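Local coordinates for lipoprotein signal peptidase (Staphylococcus aureus, PDB 6RYO) that cleaves signal peptides from membrane-bound prolipoproteins as an aspartyl protease, cutting just before the diacylglyceryl-modified cysteine, at residues Q46-I51 and F156-S161; F62-I65 and N70-S73; I94-L99 and G129-R134; F143-T146 and G150-F153. All coordinates share one frame; numbering follows the deposited sequence.

How the contacts relate
From the N terminus, helix 31-55 supplies the first half of contact 1, whose partner comes only at the start of helix 158-174. The long loop thus closed contains the other three contacts, which follow one another along the chain without crossing. Contact 2 zips strand 61-63 to strand 69-76. Contact 3 pairs helix 87-108 with helix 114-137. Contact 4 closes a short turn between strand 140-146 and the loop leading back to contact 1. Contacts 1 and 3 meet through the salt bridge of Lys49 with Asp133 and through Asp160 with Asn130. Contacts 2 and 4 share the three-stranded sheet, Asn70 pairing with Asp145, while Phe156 of contact 1 is backbone-bonded to Phe143 and Ile144.

Contact 1 (Q46-I51 and F156-S161); sequences QVTKYI and FNIADS. With OLC ((2R)-2,3-dihydroxypropyl (9Z)-octadec-9-enoate), chain B; OLC ((2R)-2,3-dihydroxypropyl (9Z)-octadec-9-enoate), chain C; OLC ((2R)-2,3-dihydroxypropyl (9Z)-octadec-9-enoate), chain G.
Lys49 and Asn157 cross obliquely, the lysine laying its aliphatic end against the amide: Lys49 CE lies 3.3 Å from Asn157 ND2. CG of Lys49 stands beside its own backbone N (chi1 -80°), and the extended chain beyond it carries NZ past Asn157 to the methyl of Ala159, with NZ to CB at 4.1 Å. The ammonium itself is held by salt bridges to Asp133 and Asp45, so the contact with Asn157 is one of packing. Beside this pair, Thr48 and Ile158 meet at about a right angle, Thr48 OG1 resting 3.7 Å from Ile158 CG1 while that hydroxyl is bonded to the carbonyl of Phe44. Lipid chains border this apolar side, Ile158 CD1 approaching C18 of a monoolein tail (chain C) at 3.7 Å. Asn157 is fixed at both ends of its amide: ND2 bonds to Val141 O, and OD1 accepts from Asp160 N at 2.8 Å, with an N-H...O angle of 159°. The return bond, Asn157 N to Asp160 OD2, is longer at 3.3 Å and bent, reaching OD2 from the anti side but tilted out of the carboxylate plane. Together the two bonds form a capping box, with Asn157 as N-cap of helix 158-174. The box, with Asn130 bonded to OD1, probably helps to orient Asp160, which with Asp142 probably forms the catalytic aspartate pair of the A8 peptidases.

Contact 2 (F62-I65 and N70-S73); sequences FEVI and NITS. With OLC ((2R)-2,3-dihydroxypropyl (9Z)-octadec-9-enoate), chain G.
Phe62 and Ile71 lie side by side, pointing the same way from neighbouring antiparallel strands, and form the tight part of this beta hairpin. Phe62 CE2 comes within 3.5 Å of Ile71 CB. Beneath them the backbones form a hydrogen-bonded pair with unequal bonds. Ile71 N gives a nearly straight bond of 2.9 Å to Phe62 O, whereas Phe62 N reaches Ile71 O at 3.3 Å from above the carbonyl plane. Val64 joins the same apolar cluster: its CG2, anti to the carbonyl carbon, crosses over to Ile71 CG1 at 3.5 Å. A monoolein (chain G) covers one face of the Phe62 ring, its C21 set off toward the rim and 3.6 Å from Phe62 CZ. Ile71 is also packed against Ile52 and Met56, so helix 31-55 and the loop after it cover Ile71.

The other face of the hairpin is polar and, at Glu63, open to solvent. Glu63 and Asn70, a non-hydrogen-bonded pair, run alongside each other with carboxylate and amide planes turned 52° apart. What touches is Asn70 OD1 against Glu63 CG, at 3.2 Å, and the exposed carboxylate lies beyond. Further along, Val64 and Ile65 both face Leu69 in a classic beta bulge. Phenylalanine, isoleucine and valine thus line the face on which Phe62 meets the lipid while glutamate and asparagine take the reverse, an amphipathic division consistent with a hairpin lying at the membrane surface.

Contact 3 (I94-L99 and G129-R134); sequences ITIIIL and GNFIDR
A hairpin of two predicted transmembrane helices, 87-108 and 114-137, is packed here through Thr95 and Phe131, whose CA atoms are 7.1 Å apart as the helices run antiparallel. The methyl of Thr95 does the touching: CG2 lies 3.6 Å from Phe131 CD1, approaching the ring obliquely. Phe131 projects its ring across the interface because CG is anti to the backbone N (chi1 177°), which brings CE1 on to Ile96 as well, 4.0 Å from CG1. The fit is therefore carried by one ring set against a methyl and an isoleucine branch, without direct polar bonding between the helices. A water supplies the polar link. It donates to Thr95 OG1 at 2.8 Å and accepts from Arg134 NH1 at 3.0 Å, joining the helices beside the aromatic packing. Thr95 OG1 is bonded as well to the carbonyl of Phe91, one turn back in its own helix, so the hydroxyl is gripped twice. Arg134 reaches over the interface to hold this water, while its side chain also touches Val140 at the start of strand 140-146. Behind the interface, helix 114-137 turns polar residues to the rest of the fold: Asn130, on the side of helix 158-174, bonds through ND2 to the backbone of the bound peptide, and Asp133 OD2 accepts from Val141 N of strand 140-146.

Contact 4 (F143-T146 and G150-F153); sequences FIDT and GYDF. With OLC ((2R)-2,3-dihydroxypropyl (9Z)-octadec-9-enoate), chain B.
Tyr151 turns the edge of its ring to the end of strand 140-146: Thr146 O lies near the ring plane, 4.4 Å from CD1, and Asp145 OD1 approaches CE1 obliquely at the same distance. The second ring, Phe153, has a monoolein (chain B) for company, with the lipid atom C4 in plane at its edge and C2 lying 3.5 Å from CE2. Phe149 meets Phe153 edge-to-face. These rings belong to the reversal that takes the chain out of the three-stranded sheet and on toward helix 158-174, a turn closed by loose packing and a water bridge. Earlier in the strand Phe143 and Ile144 both face Phe156 in a classic beta bulge. Gly150 begins the return with a positive phi of 74°, and its carbonyl oxygen stays 4.2 Å from Thr146 O. The same lipid also touches the strand side, its C14 lying 3.8 Å from Thr146 CG2. Tyr151 is exposed and poorly ordered, so its peripheral contacts probably contribute little to holding the loop. Asp145 is better secured: with CG anti to the backbone N (chi1 -176°), its carboxylate is carried out between Thr72 and a water. OD2 bonds to Thr72 OG1, which links strands 140-146 and 69-76. The other oxygen, OD1, accepts a 2.6 Å bond from the water, which also donates weakly to Phe153 O at 3.4 Å.

Contact 1 (Q46-I51 and F156-S161)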
# COMPACT_ATOMS: atom_id res chain seq x y z
N GLN A 46 -7.44 6.20 -0.05
CA GLN A 46 -7.76 7.31 0.83
C GLN A 46 -9.26 7.43 1.06
O GLN A 46 -9.69 7.77 2.17
CB GLN A 46 -7.19 8.61 0.25
CG GLN A 46 -5.68 8.74 0.42
CD GLN A 46 -5.26 8.72 1.87
OE1 GLN A 46 -5.86 9.38 2.72
NE2 GLN A 46 -4.22 7.94 2.17
N VAL A 47 -10.06 7.17 0.04
CA VAL A 47 -11.51 7.24 0.20
C VAL A 47 -12.00 6.16 1.16
O VAL A 47 -12.71 6.45 2.13
CB VAL A 47 -12.21 7.15 -1.17
CG1 VAL A 47 -13.69 6.84 -0.99
CG2 VAL A 47 -12.04 8.45 -1.95
N THR A 48 -11.61 4.91 0.91
CA THR A 48 -12.06 3.81 1.76
C THR A 48 -11.61 4.01 3.21
O THR A 48 -12.38 3.79 4.15
CB THR A 48 -11.54 2.48 1.22
OG1 THR A 48 -10.14 2.59 0.94
CG2 THR A 48 -12.29 2.08 -0.04
N LYS A 49 -10.35 4.40 3.40
CA LYS A 49 -9.87 4.74 4.74
C LYS A 49 -10.75 5.80 5.39
O LYS A 49 -11.09 5.69 6.58
CB LYS A 49 -8.42 5.25 4.67
CG LYS A 49 -7.36 4.17 4.57
CD LYS A 49 -6.01 4.79 4.29
CE LYS A 49 -4.88 3.79 4.47
NZ LYS A 49 -3.57 4.37 4.07
N TYR A 50 -11.14 6.82 4.63
CA TYR A 50 -11.93 7.91 5.19
C TYR A 50 -13.37 7.49 5.46
O TYR A 50 -13.98 7.97 6.43
CB TYR A 50 -11.90 9.11 4.25
CG TYR A 50 -12.74 10.28 4.72
CD1 TYR A 50 -14.02 10.49 4.21
CD2 TYR A 50 -12.26 11.16 5.67
CE1 TYR A 50 -14.79 11.56 4.64
CE2 TYR A 50 -13.02 12.23 6.11
CZ TYR A 50 -14.28 12.42 5.59
OH TYR A 50 -15.05 13.48 6.02
N ILE A 51 -13.93 6.61 4.63
CA ILE A 51 -15.30 6.15 4.86
C ILE A 51 -15.38 5.39 6.18
O ILE A 51 -16.33 5.57 6.95
CB ILE A 51 -15.78 5.29 3.67
CG1 ILE A 51 -15.70 6.07 2.36
CG2 ILE A 51 -17.20 4.80 3.91
CD1 ILE A 51 -16.39 7.42 2.40
N PHE A 156 -5.41 -4.92 7.47
CA PHE A 156 -4.68 -4.10 6.51
C PHE A 156 -5.67 -3.27 5.68
O PHE A 156 -6.87 -3.22 5.97
CB PHE A 156 -3.79 -4.97 5.62
CG PHE A 156 -4.53 -6.01 4.83
CD1 PHE A 156 -4.86 -7.23 5.39
CD2 PHE A 156 -4.89 -5.77 3.51
CE1 PHE A 156 -5.54 -8.19 4.67
CE2 PHE A 156 -5.57 -6.72 2.78
CZ PHE A 156 -5.88 -7.94 3.36
N ASN A 157 -5.15 -2.60 4.65
CA ASN A 157 -5.93 -1.66 3.86
C ASN A 157 -5.53 -1.80 2.39
O ASN A 157 -4.80 -2.71 2.01
CB ASN A 157 -5.75 -0.23 4.38
CG ASN A 157 -4.29 0.15 4.55
OD1 ASN A 157 -3.44 -0.22 3.73
ND2 ASN A 157 -3.99 0.88 5.62
N ILE A 158 -6.04 -0.88 1.56
CA ILE A 158 -5.75 -0.92 0.13
C ILE A 158 -4.28 -0.61 -0.13
O ILE A 158 -3.65 -1.24 -0.99
CB ILE A 158 -6.68 0.06 -0.62
CG1 ILE A 158 -8.14 -0.30 -0.36
CG2 ILE A 158 -6.37 0.04 -2.10
CD1 ILE A 158 -8.54 -1.66 -0.91
N ALA A 159 -3.71 0.36 0.59
CA ALA A 159 -2.30 0.69 0.41
C ALA A 159 -1.41 -0.50 0.70
O ALA A 159 -0.40 -0.72 0.00
CB ALA A 159 -1.92 1.87 1.30
N ASP A 160 -1.75 -1.30 1.71
CA ASP A 160 -1.02 -2.53 1.96
C ASP A 160 -1.21 -3.53 0.82
O ASP A 160 -0.28 -4.25 0.45
CB ASP A 160 -1.45 -3.15 3.29
CG ASP A 160 -1.17 -2.24 4.47
OD1 ASP A 160 -0.13 -1.54 4.45
OD2 ASP A 160 -1.98 -2.23 5.42
N SER A 161 -2.42 -3.58 0.26
CA SER A 161 -2.71 -4.53 -0.82
C SER A 161 -1.92 -4.20 -2.08
O SER A 161 -1.36 -5.10 -2.72
CB SER A 161 -4.20 -4.54 -1.12
OG SER A 161 -4.95 -4.76 0.06
C10 OLC B . -6.06 -8.29 -2.15
C9 OLC B . -4.75 -8.33 -2.20
C11 OLC B . -6.84 -9.42 -1.49
C8 OLC B . -4.00 -9.51 -1.59
C24 OLC B . -1.15 -4.49 8.91
C12 OLC B . -8.11 -8.86 -0.86
C7 OLC B . -2.76 -9.02 -0.84
C13 OLC B . -8.23 -9.38 0.57
C6 OLC B . -3.12 -8.81 0.63
C14 OLC B . -9.71 -9.65 0.88
C5 OLC B . -1.86 -8.38 1.38
C4 OLC B . -2.22 -8.01 2.82
C3 OLC B . -1.07 -7.20 3.42
C2 OLC B . -1.03 -7.41 4.93
C21 OLC B . 0.73 -5.30 7.48
C1 OLC B . -0.12 -6.36 5.57
C22 OLC B . 0.16 -4.10 8.23
O19 OLC B . 0.75 -5.86 4.94
O25 OLC B . -1.22 -3.85 10.16
O23 OLC B . 1.07 -3.68 9.20
O20 OLC B . -0.33 -5.99 6.90
C18 OLC C . -9.17 -5.15 -1.80
C10 OLC C . -3.81 -3.19 -7.62
C9 OLC C . -3.85 -3.39 -8.92
C17 OLC C . -7.69 -5.19 -2.17
C11 OLC C . -4.61 -2.06 -6.99
C8 OLC C . -4.69 -2.48 -9.82
C24 OLC C . -1.94 -4.13 -21.34
C16 OLC C . -7.56 -5.47 -3.66
C12 OLC C . -4.77 -2.33 -5.49
C7 OLC C . -4.97 -3.18 -11.15
C15 OLC C . -7.90 -4.19 -4.43
C13 OLC C . -5.67 -3.54 -5.30
C6 OLC C . -3.69 -3.29 -11.97
C14 OLC C . -6.76 -3.19 -4.29
C5 OLC C . -3.59 -2.14 -12.96
C4 OLC C . -4.18 -2.56 -14.31
C3 OLC C . -3.05 -2.65 -15.34
C2 OLC C . -3.45 -1.90 -16.61
C21 OLC C . -3.16 -2.76 -19.65
C1 OLC C . -2.31 -1.97 -17.62
C22 OLC C . -2.63 -2.79 -21.08
O19 OLC C . -1.22 -2.27 -17.26
O25 OLC C . -1.10 -4.00 -22.46
O23 OLC C . -3.70 -2.63 -21.98
O20 OLC C . -2.55 -1.70 -18.97
C10 OLC G . -12.16 -4.05 -0.19
C9 OLC G . -12.56 -2.83 0.12
C11 OLC G . -12.90 -5.27 0.33
C8 OLC G . -13.78 -2.60 1.01
C24 OLC G . -21.50 0.58 8.90
C12 OLC G . -13.10 -6.27 -0.81
C7 OLC G . -14.21 -1.14 0.90
C13 OLC G . -11.95 -7.27 -0.83
C6 OLC G . -15.13 -0.76 2.06
C5 OLC G . -15.83 0.55 1.73
C4 OLC G . -16.35 1.21 3.01
C3 OLC G . -17.66 0.56 3.44
C2 OLC G . -18.15 1.20 4.74
C21 OLC G . -21.30 0.13 6.45
C1 OLC G . -19.61 0.82 4.97
C22 OLC G . -22.19 0.70 7.54
O19 OLC G . -20.27 0.42 4.07
O25 OLC G . -22.44 0.75 9.92
O23 OLC G . -22.47 2.05 7.27
O20 OLC G . -20.19 0.96 6.25

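Contact 2 (F62-I65 and N70-S73)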
# COMPACT_ATOMS: atom_id res chain seq x y z
N PHE A 62 -18.40 -4.92 10.88
CA PHE A 62 -19.57 -5.39 10.15
C PHE A 62 -19.12 -6.27 8.99
O PHE A 62 -18.05 -6.05 8.41
CB PHE A 62 -20.44 -4.21 9.65
CG PHE A 62 -20.10 -3.74 8.26
CD1 PHE A 62 -20.83 -4.19 7.17
CD2 PHE A 62 -19.08 -2.84 8.04
CE1 PHE A 62 -20.53 -3.76 5.89
CE2 PHE A 62 -18.77 -2.40 6.76
CZ PHE A 62 -19.50 -2.86 5.69
N GLU A 63 -19.94 -7.26 8.67
CA GLU A 63 -19.56 -8.30 7.73
C GLU A 63 -19.69 -7.83 6.28
O GLU A 63 -20.57 -7.03 5.94
CB GLU A 63 -20.42 -9.55 7.93
CG GLU A 63 -20.43 -10.08 9.35
CD GLU A 63 -21.33 -11.30 9.52
OE1 GLU A 63 -22.33 -11.39 8.79
OE2 GLU A 63 -21.02 -12.15 10.38
N VAL A 64 -18.80 -8.33 5.43
CA VAL A 64 -18.90 -8.18 3.98
C VAL A 64 -19.25 -9.50 3.31
O VAL A 64 -20.28 -9.63 2.65
CB VAL A 64 -17.61 -7.58 3.39
CG1 VAL A 64 -17.54 -7.82 1.88
CG2 VAL A 64 -17.53 -6.09 3.68
N ILE A 65 -18.40 -10.51 3.48
CA ILE A 65 -18.68 -11.88 3.07
C ILE A 65 -18.69 -12.72 4.33
O ILE A 65 -17.68 -12.78 5.05
CB ILE A 65 -17.65 -12.41 2.06
CG1 ILE A 65 -17.70 -11.61 0.76
CG2 ILE A 65 -17.89 -13.89 1.78
CD1 ILE A 65 -16.81 -12.15 -0.34
N ASN A 70 -14.55 -9.31 7.07
CA ASN A 70 -15.21 -8.28 7.84
C ASN A 70 -14.49 -6.95 7.65
O ASN A 70 -13.32 -6.90 7.27
CB ASN A 70 -15.25 -8.63 9.33
CG ASN A 70 -16.15 -9.81 9.63
OD1 ASN A 70 -17.35 -9.63 9.85
ND2 ASN A 70 -15.59 -11.01 9.66
N ILE A 71 -15.22 -5.86 7.89
CA ILE A 71 -14.65 -4.52 7.93
C ILE A 71 -14.51 -4.15 9.40
O ILE A 71 -15.48 -3.72 10.04
CB ILE A 71 -15.50 -3.51 7.16
CG1 ILE A 71 -15.62 -3.91 5.69
CG2 ILE A 71 -14.89 -2.12 7.27
CD1 ILE A 71 -14.29 -4.03 4.97
N THR A 72 -13.31 -4.30 9.93
CA THR A 72 -13.03 -4.07 11.34
C THR A 72 -12.18 -2.81 11.46
O THR A 72 -11.03 -2.78 11.01
CB THR A 72 -12.33 -5.27 11.96
OG1 THR A 72 -13.15 -6.43 11.82
CG2 THR A 72 -12.07 -5.03 13.43
N SER A 73 -12.75 -1.76 12.06
CA SER A 73 -12.07 -0.49 12.18
C SER A 73 -10.88 -0.62 13.13
O SER A 73 -11.04 -0.99 14.30
CB SER A 73 -13.03 0.59 12.68
OG SER A 73 -12.41 1.86 12.70
C10 OLC G . -12.16 -4.05 -0.19
C9 OLC G . -12.56 -2.83 0.12
C11 OLC G . -12.90 -5.27 0.33
C8 OLC G . -13.78 -2.60 1.01
C24 OLC G . -21.50 0.58 8.90
C12 OLC G . -13.10 -6.27 -0.81
C7 OLC G . -14.21 -1.14 0.90
C13 OLC G . -11.95 -7.27 -0.83
C6 OLC G . -15.13 -0.76 2.06
C5 OLC G . -15.83 0.55 1.73
C4 OLC G . -16.35 1.21 3.01
C3 OLC G . -17.66 0.56 3.44
C2 OLC G . -18.15 1.20 4.74
C21 OLC G . -21.30 0.13 6.45
C1 OLC G . -19.61 0.82 4.97
C22 OLC G . -22.19 0.70 7.54
O19 OLC G . -20.27 0.42 4.07
O25 OLC G . -22.44 0.75 9.92
O23 OLC G . -22.47 2.05 7.27
O20 OLC G . -20.19 0.96 6.25

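Contact 3 (I94-L99 and G129-R134)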
# COMPACT_ATOMS: atom_id res chain seq x y z
N ILE A 94 12.32 6.49 6.19
CA ILE A 94 12.34 5.26 5.40
C ILE A 94 11.45 5.40 4.17
O ILE A 94 11.86 5.08 3.05
CB ILE A 94 11.92 4.06 6.27
CG1 ILE A 94 13.02 3.69 7.26
CG2 ILE A 94 11.56 2.87 5.40
CD1 ILE A 94 12.58 2.69 8.31
N THR A 95 10.21 5.87 4.36
CA THR A 95 9.27 5.95 3.25
C THR A 95 9.78 6.87 2.15
O THR A 95 9.67 6.55 0.96
CB THR A 95 7.91 6.43 3.76
OG1 THR A 95 7.40 5.49 4.70
CG2 THR A 95 6.93 6.56 2.60
N ILE A 96 10.35 8.02 2.53
CA ILE A 96 10.81 8.99 1.53
C ILE A 96 12.00 8.45 0.76
O ILE A 96 12.07 8.57 -0.47
CB ILE A 96 11.13 10.33 2.22
CG1 ILE A 96 9.85 10.98 2.74
CG2 ILE A 96 11.87 11.25 1.26
CD1 ILE A 96 10.10 12.27 3.45
N ILE A 97 12.96 7.84 1.46
CA ILE A 97 14.13 7.25 0.80
C ILE A 97 13.69 6.22 -0.22
O ILE A 97 14.24 6.13 -1.32
CB ILE A 97 15.09 6.65 1.85
CG1 ILE A 97 15.77 7.76 2.65
CG2 ILE A 97 16.13 5.76 1.19
CD1 ILE A 97 16.73 7.25 3.70
N ILE A 98 12.67 5.42 0.12
CA ILE A 98 12.20 4.39 -0.79
C ILE A 98 11.36 4.99 -1.91
O ILE A 98 11.40 4.52 -3.05
CB ILE A 98 11.43 3.31 0.01
CG1 ILE A 98 12.38 2.62 1.00
CG2 ILE A 98 10.81 2.30 -0.93
CD1 ILE A 98 11.75 1.49 1.78
N LEU A 99 10.58 6.03 -1.60
CA LEU A 99 9.80 6.69 -2.65
C LEU A 99 10.71 7.29 -3.72
O LEU A 99 10.38 7.26 -4.91
CB LEU A 99 8.91 7.78 -2.04
CG LEU A 99 7.61 7.35 -1.35
CD1 LEU A 99 6.87 8.56 -0.80
CD2 LEU A 99 6.72 6.58 -2.32
N GLY A 129 0.04 6.04 -0.08
CA GLY A 129 -1.24 6.01 0.61
C GLY A 129 -1.09 5.94 2.12
O GLY A 129 -1.75 6.66 2.86
N ASN A 130 -0.21 5.04 2.59
CA ASN A 130 0.08 4.99 4.02
C ASN A 130 0.86 6.21 4.47
O ASN A 130 0.71 6.65 5.62
CB ASN A 130 0.86 3.71 4.35
CG ASN A 130 -0.02 2.48 4.40
OD1 ASN A 130 -1.22 2.57 4.67
ND2 ASN A 130 0.57 1.32 4.12
N PHE A 131 1.69 6.78 3.59
CA PHE A 131 2.48 7.95 3.95
C PHE A 131 1.58 9.13 4.31
O PHE A 131 1.89 9.88 5.24
CB PHE A 131 3.41 8.32 2.79
CG PHE A 131 4.23 9.56 3.03
CD1 PHE A 131 5.35 9.52 3.84
CD2 PHE A 131 3.88 10.76 2.43
CE1 PHE A 131 6.11 10.66 4.05
CE2 PHE A 131 4.64 11.90 2.64
CZ PHE A 131 5.75 11.85 3.45
N ILE A 132 0.47 9.30 3.60
CA ILE A 132 -0.45 10.39 3.89
C ILE A 132 -1.08 10.20 5.27
O ILE A 132 -1.27 11.17 6.02
CB ILE A 132 -1.52 10.50 2.79
CG1 ILE A 132 -0.86 10.71 1.43
CG2 ILE A 132 -2.50 11.62 3.09
CD1 ILE A 132 -1.82 10.62 0.26
N ASP A 133 -1.40 8.96 5.62
CA ASP A 133 -2.02 8.68 6.92
C ASP A 133 -1.09 9.07 8.06
O ASP A 133 -1.52 9.68 9.05
CB ASP A 133 -2.41 7.21 7.01
CG ASP A 133 -3.64 6.88 6.20
OD1 ASP A 133 -3.66 7.17 4.98
OD2 ASP A 133 -4.60 6.32 6.78
N ARG A 134 0.20 8.72 7.95
CA ARG A 134 1.12 8.98 9.05
C ARG A 134 1.47 10.46 9.16
O ARG A 134 1.62 10.99 10.26
CB ARG A 134 2.39 8.15 8.88
CG ARG A 134 2.18 6.65 8.98
CD ARG A 134 3.51 5.92 9.08
NE ARG A 134 3.34 4.47 9.10
CZ ARG A 134 3.40 3.69 8.03
NH1 ARG A 134 3.64 4.22 6.84
NH2 ARG A 134 3.23 2.38 8.15
O HOH W 1 5.43 6.55 6.41

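Contact 4 (F143-T146 and G150-F153)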
# COMPACT_ATOMS: atom_id res chain seq x y z
N PHE A 143 -8.73 -1.50 7.94
CA PHE A 143 -10.11 -1.97 8.02
C PHE A 143 -10.36 -3.35 7.42
O PHE A 143 -11.41 -3.93 7.70
CB PHE A 143 -11.06 -0.97 7.34
CG PHE A 143 -10.69 -0.65 5.92
CD1 PHE A 143 -9.79 0.37 5.63
CD2 PHE A 143 -11.24 -1.36 4.87
CE1 PHE A 143 -9.45 0.67 4.33
CE2 PHE A 143 -10.91 -1.06 3.56
CZ PHE A 143 -10.01 -0.05 3.29
N ILE A 144 -9.46 -3.91 6.62
CA ILE A 144 -9.70 -5.20 5.98
C ILE A 144 -9.34 -6.31 6.95
O ILE A 144 -8.18 -6.45 7.35
CB ILE A 144 -8.92 -5.33 4.67
CG1 ILE A 144 -9.41 -4.30 3.65
CG2 ILE A 144 -9.05 -6.73 4.11
CD1 ILE A 144 -8.70 -4.37 2.31
N ASP A 145 -10.34 -7.12 7.32
CA ASP A 145 -10.19 -8.17 8.32
C ASP A 145 -10.73 -9.46 7.73
O ASP A 145 -11.94 -9.63 7.60
CB ASP A 145 -10.94 -7.80 9.60
CG ASP A 145 -10.75 -8.82 10.71
OD1 ASP A 145 -9.90 -9.72 10.56
OD2 ASP A 145 -11.45 -8.71 11.74
N THR A 146 -9.83 -10.38 7.38
CA THR A 146 -10.20 -11.63 6.73
C THR A 146 -9.61 -12.81 7.49
O THR A 146 -8.76 -12.65 8.36
CB THR A 146 -9.73 -11.67 5.26
OG1 THR A 146 -8.34 -12.00 5.21
CG2 THR A 146 -9.95 -10.32 4.58
N GLY A 150 -5.33 -17.59 7.05
CA GLY A 150 -5.26 -17.96 8.45
C GLY A 150 -5.64 -16.77 9.32
O GLY A 150 -5.89 -15.66 8.84
N TYR A 151 -5.69 -17.01 10.62
CA TYR A 151 -6.05 -15.96 11.55
C TYR A 151 -4.81 -15.36 12.19
O TYR A 151 -3.69 -15.89 12.07
CB TYR A 151 -7.02 -16.47 12.62
CG TYR A 151 -7.84 -15.35 13.22
CD1 TYR A 151 -8.46 -14.41 12.41
CD2 TYR A 151 -7.99 -15.23 14.60
CE1 TYR A 151 -9.20 -13.38 12.95
CE2 TYR A 151 -8.74 -14.21 15.15
CZ TYR A 151 -9.34 -13.28 14.32
OH TYR A 151 -10.08 -12.26 14.86
N ASP A 152 -5.01 -14.23 12.88
CA ASP A 152 -3.97 -13.36 13.41
C ASP A 152 -3.17 -12.68 12.30
O ASP A 152 -2.15 -12.05 12.58
CB ASP A 152 -3.03 -14.09 14.36
CG ASP A 152 -3.74 -14.61 15.59
OD1 ASP A 152 -3.89 -13.83 16.56
OD2 ASP A 152 -4.18 -15.77 15.57
N PHE A 153 -3.62 -12.79 11.06
CA PHE A 153 -3.11 -11.93 10.01
C PHE A 153 -3.65 -10.52 10.23
O PHE A 153 -4.87 -10.34 10.32
CB PHE A 153 -3.52 -12.46 8.64
CG PHE A 153 -2.70 -11.92 7.50
CD1 PHE A 153 -1.38 -12.31 7.34
CD2 PHE A 153 -3.25 -11.04 6.59
CE1 PHE A 153 -0.63 -11.82 6.29
CE2 PHE A 153 -2.50 -10.54 5.54
CZ PHE A 153 -1.18 -10.94 5.39
C10 OLC B . -6.06 -8.29 -2.15
C9 OLC B . -4.75 -8.33 -2.20
C11 OLC B . -6.84 -9.42 -1.49
C8 OLC B . -4.00 -9.51 -1.59
C24 OLC B . -1.15 -4.49 8.91
C12 OLC B . -8.11 -8.86 -0.86
C7 OLC B . -2.76 -9.02 -0.84
C13 OLC B . -8.23 -9.38 0.57
C6 OLC B . -3.12 -8.81 0.63
C14 OLC B . -9.71 -9.65 0.88
C5 OLC B . -1.86 -8.38 1.38
C4 OLC B . -2.22 -8.01 2.82
C3 OLC B . -1.07 -7.20 3.42
C2 OLC B . -1.03 -7.41 4.93
C21 OLC B . 0.73 -5.30 7.48
C1 OLC B . -0.12 -6.36 5.57
C22 OLC B . 0.16 -4.10 8.23
O19 OLC B . 0.75 -5.86 4.94
O25 OLC B . -1.22 -3.85 10.16
O23 OLC B . 1.07 -3.68 9.20
O20 OLC B . -0.33 -5.99 6.90
O HOH W 2 -7.86 -10.69 11.82